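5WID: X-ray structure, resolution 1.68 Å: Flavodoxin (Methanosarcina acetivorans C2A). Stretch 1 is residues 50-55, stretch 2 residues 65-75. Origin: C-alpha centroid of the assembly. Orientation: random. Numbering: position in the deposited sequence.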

# COMPACT_ATOMS: atom_id res chain seq x y z
N ALA A 50 -4.49 4.47 8.47
CA ALA A 50 -4.04 3.28 7.76
C ALA A 50 -3.20 3.72 6.58
O ALA A 50 -3.54 4.69 5.89
CB ALA A 50 -5.22 2.42 7.26
N ILE A 51 -2.09 3.01 6.35
CA ILE A 51 -1.17 3.33 5.26
C ILE A 51 -0.92 2.04 4.49
O ILE A 51 -0.34 1.09 5.04
CB ILE A 51 0.16 3.91 5.78
CG1 ILE A 51 -0.10 5.20 6.56
CG2 ILE A 51 1.12 4.16 4.60
CD1 ILE A 51 1.10 5.67 7.41
N ALA A 52 -1.34 2.01 3.22
CA ALA A 52 -1.05 0.90 2.32
C ALA A 52 0.08 1.34 1.39
O ALA A 52 0.07 2.47 0.90
CB ALA A 52 -2.30 0.51 1.51
N VAL A 53 1.07 0.46 1.20
CA VAL A 53 2.24 0.81 0.40
C VAL A 53 2.44 -0.26 -0.67
O VAL A 53 2.44 -1.46 -0.35
CB VAL A 53 3.50 0.94 1.26
CG1 VAL A 53 4.73 1.22 0.40
CG2 VAL A 53 3.33 2.08 2.30
N GLY A 54 2.63 0.17 -1.92
CA GLY A 54 2.80 -0.75 -3.02
C GLY A 54 3.98 -0.41 -3.90
O GLY A 54 4.30 0.76 -4.12
N SER A 55 4.63 -1.45 -4.42
CA SER A 55 5.71 -1.29 -5.38
C SER A 55 5.76 -2.52 -6.27
O SER A 55 5.48 -3.63 -5.83
CB SER A 55 7.07 -1.12 -4.69
OG SER A 55 8.12 -1.04 -5.65
N PRO A 65 13.83 4.01 -5.02
CA PRO A 65 13.09 5.16 -4.47
C PRO A 65 12.07 4.77 -3.43
O PRO A 65 11.86 5.52 -2.47
CB PRO A 65 12.43 5.78 -5.71
CG PRO A 65 13.38 5.41 -6.84
CD PRO A 65 13.78 3.99 -6.49
N MET A 66 11.42 3.61 -3.57
CA MET A 66 10.46 3.18 -2.55
C MET A 66 11.17 2.70 -1.29
O MET A 66 10.68 2.92 -0.17
CB MET A 66 9.54 2.09 -3.10
CG MET A 66 8.55 1.54 -2.05
SD MET A 66 7.50 2.83 -1.36
CE MET A 66 6.26 3.00 -2.64
N GLU A 67 12.32 2.04 -1.44
CA GLU A 67 13.06 1.63 -0.25
C GLU A 67 13.46 2.84 0.57
O GLU A 67 13.33 2.85 1.80
CB GLU A 67 14.29 0.81 -0.65
CG GLU A 67 14.95 0.12 0.52
CD GLU A 67 16.21 -0.64 0.13
OE1 GLU A 67 16.46 -0.80 -1.09
OE2 GLU A 67 16.94 -1.07 1.04
N LYS A 68 13.93 3.90 -0.10
CA LYS A 68 14.28 5.14 0.58
C LYS A 68 13.05 5.79 1.20
O LYS A 68 13.09 6.23 2.36
CB LYS A 68 14.97 6.07 -0.43
CG LYS A 68 15.31 7.45 0.11
CD LYS A 68 16.03 8.27 -0.95
CE LYS A 68 16.99 9.27 -0.32
NZ LYS A 68 18.13 8.60 0.36
N PHE A 69 11.95 5.85 0.45
CA PHE A 69 10.71 6.40 0.99
C PHE A 69 10.32 5.70 2.29
O PHE A 69 9.94 6.35 3.27
CB PHE A 69 9.57 6.27 -0.02
CG PHE A 69 8.22 6.56 0.57
CD1 PHE A 69 7.80 7.87 0.71
CD2 PHE A 69 7.41 5.54 1.02
CE1 PHE A 69 6.56 8.16 1.28
CE2 PHE A 69 6.17 5.82 1.59
CZ PHE A 69 5.75 7.14 1.71
N MET A 70 10.40 4.36 2.31
CA MET A 70 10.02 3.60 3.50
C MET A 70 11.01 3.81 4.64
O MET A 70 10.61 4.01 5.80
CB MET A 70 9.92 2.12 3.16
CG MET A 70 8.78 1.84 2.18
SD MET A 70 8.36 0.10 2.20
CE MET A 70 7.51 -0.04 3.79
N ASP A 71 12.31 3.76 4.34
CA ASP A 71 13.32 3.81 5.39
C ASP A 71 13.45 5.20 5.99
O ASP A 71 13.86 5.34 7.15
CB ASP A 71 14.68 3.37 4.85
CG ASP A 71 14.75 1.89 4.58
OD1 ASP A 71 13.88 1.13 5.05
OD2 ASP A 71 15.69 1.47 3.87
N GLU A 72 13.16 6.24 5.21
CA GLU A 72 13.30 7.61 5.66
C GLU A 72 11.95 8.23 5.99
O GLU A 72 11.67 8.53 7.16
CB GLU A 72 14.05 8.43 4.60
CG GLU A 72 15.48 7.93 4.41
CD GLU A 72 16.17 8.58 3.23
OE1 GLU A 72 15.69 9.63 2.75
OE2 GLU A 72 17.20 8.03 2.78
N THR A 73 11.08 8.38 4.99
CA THR A 73 9.85 9.15 5.18
C THR A 73 8.84 8.40 6.02
O THR A 73 8.25 8.97 6.95
CB THR A 73 9.25 9.52 3.82
OG1 THR A 73 10.24 10.21 3.05
CG2 THR A 73 8.06 10.44 4.01
N LEU A 74 8.57 7.13 5.70
CA LEU A 74 7.56 6.39 6.47
C LEU A 74 7.99 6.22 7.92
O LEU A 74 7.17 6.39 8.84
CB LEU A 74 7.28 5.04 5.82
CG LEU A 74 6.16 4.21 6.46
CD1 LEU A 74 4.83 4.99 6.43
CD2 LEU A 74 6.00 2.85 5.76
N VAL A 75 9.26 5.90 8.16
CA VAL A 75 9.75 5.80 9.54
C VAL A 75 9.57 7.13 10.26
O VAL A 75 9.16 7.16 11.43
CB VAL A 75 11.22 5.34 9.56
CG1 VAL A 75 11.78 5.43 10.97
CG2 VAL A 75 11.33 3.91 9.05

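A buried β-strand, residues 50–55, packs here against part of a helix, residues 65–75, that runs nearly antiparallel to it: their N-to-C directions differ by 156°, and the axes come within 9.9 Å. That spacing leaves room for one layer of interlocking side chains. No hydrogen bond crosses the contact, so the two elements meet through apolar packing.

The alternation of a strand decides which residues take part. Ala 50 opens the stretch out of reach of the helix. Ile 51 points toward the helix. With chi1 m and chi2 t, its long branch extends far enough for CD1 to meet CD1 of Leu 74 at 3.9 Å, an ordinary van der Waals distance. A branched aliphatic residue suits both the extended backbone and the need to span the gap, since the CA atoms of Ile 51 and Leu 74 lie 9.3 Å apart. Ala 52 again takes no part; its methyl group is buried, but not against this helix.

Val 53 is the center of the contact and has the largest area covered by the other stretch. Its two methyl groups lead to different neighbors. CG1 lies 3.7 Å from SD of Met 66 and 4.2 Å from SD of Met 70, while CG2 approaches CD2 of Leu 74 more loosely, at 4.4 Å. A compact β-branched side chain thus fits among three helical residues, and the flexible, unbranched methionines can bring their polarizable sulfur atoms to it. Met 66, Met 70 and Leu 74 succeed one another at intervals of four, which keeps them on one side of the helix even though a wider pi-type turn spans 69–74.

Gly 54 has no side chain, and a CB there would point away from the helix. Its backbone nevertheless contributes: the carbonyl O lies 3.3 Å from CE of Met 66, a close approach between a polar atom and a methyl group. With chi2 and chi3 both p, the side chain of Met 66 bends rather than runs straight, yet its end still leads on to the strand, where CE meets this carbonyl.

At Ser 55 the stretches draw nearer, with its CA 7.1 Å from that of Met 66. A small side chain is adequate here: CB touches CG of Met 66 at 4.0 Å, while OG is hydrogen-bonded to a residue just outside the stretches. The polar group is therefore satisfied even though the residue is buried.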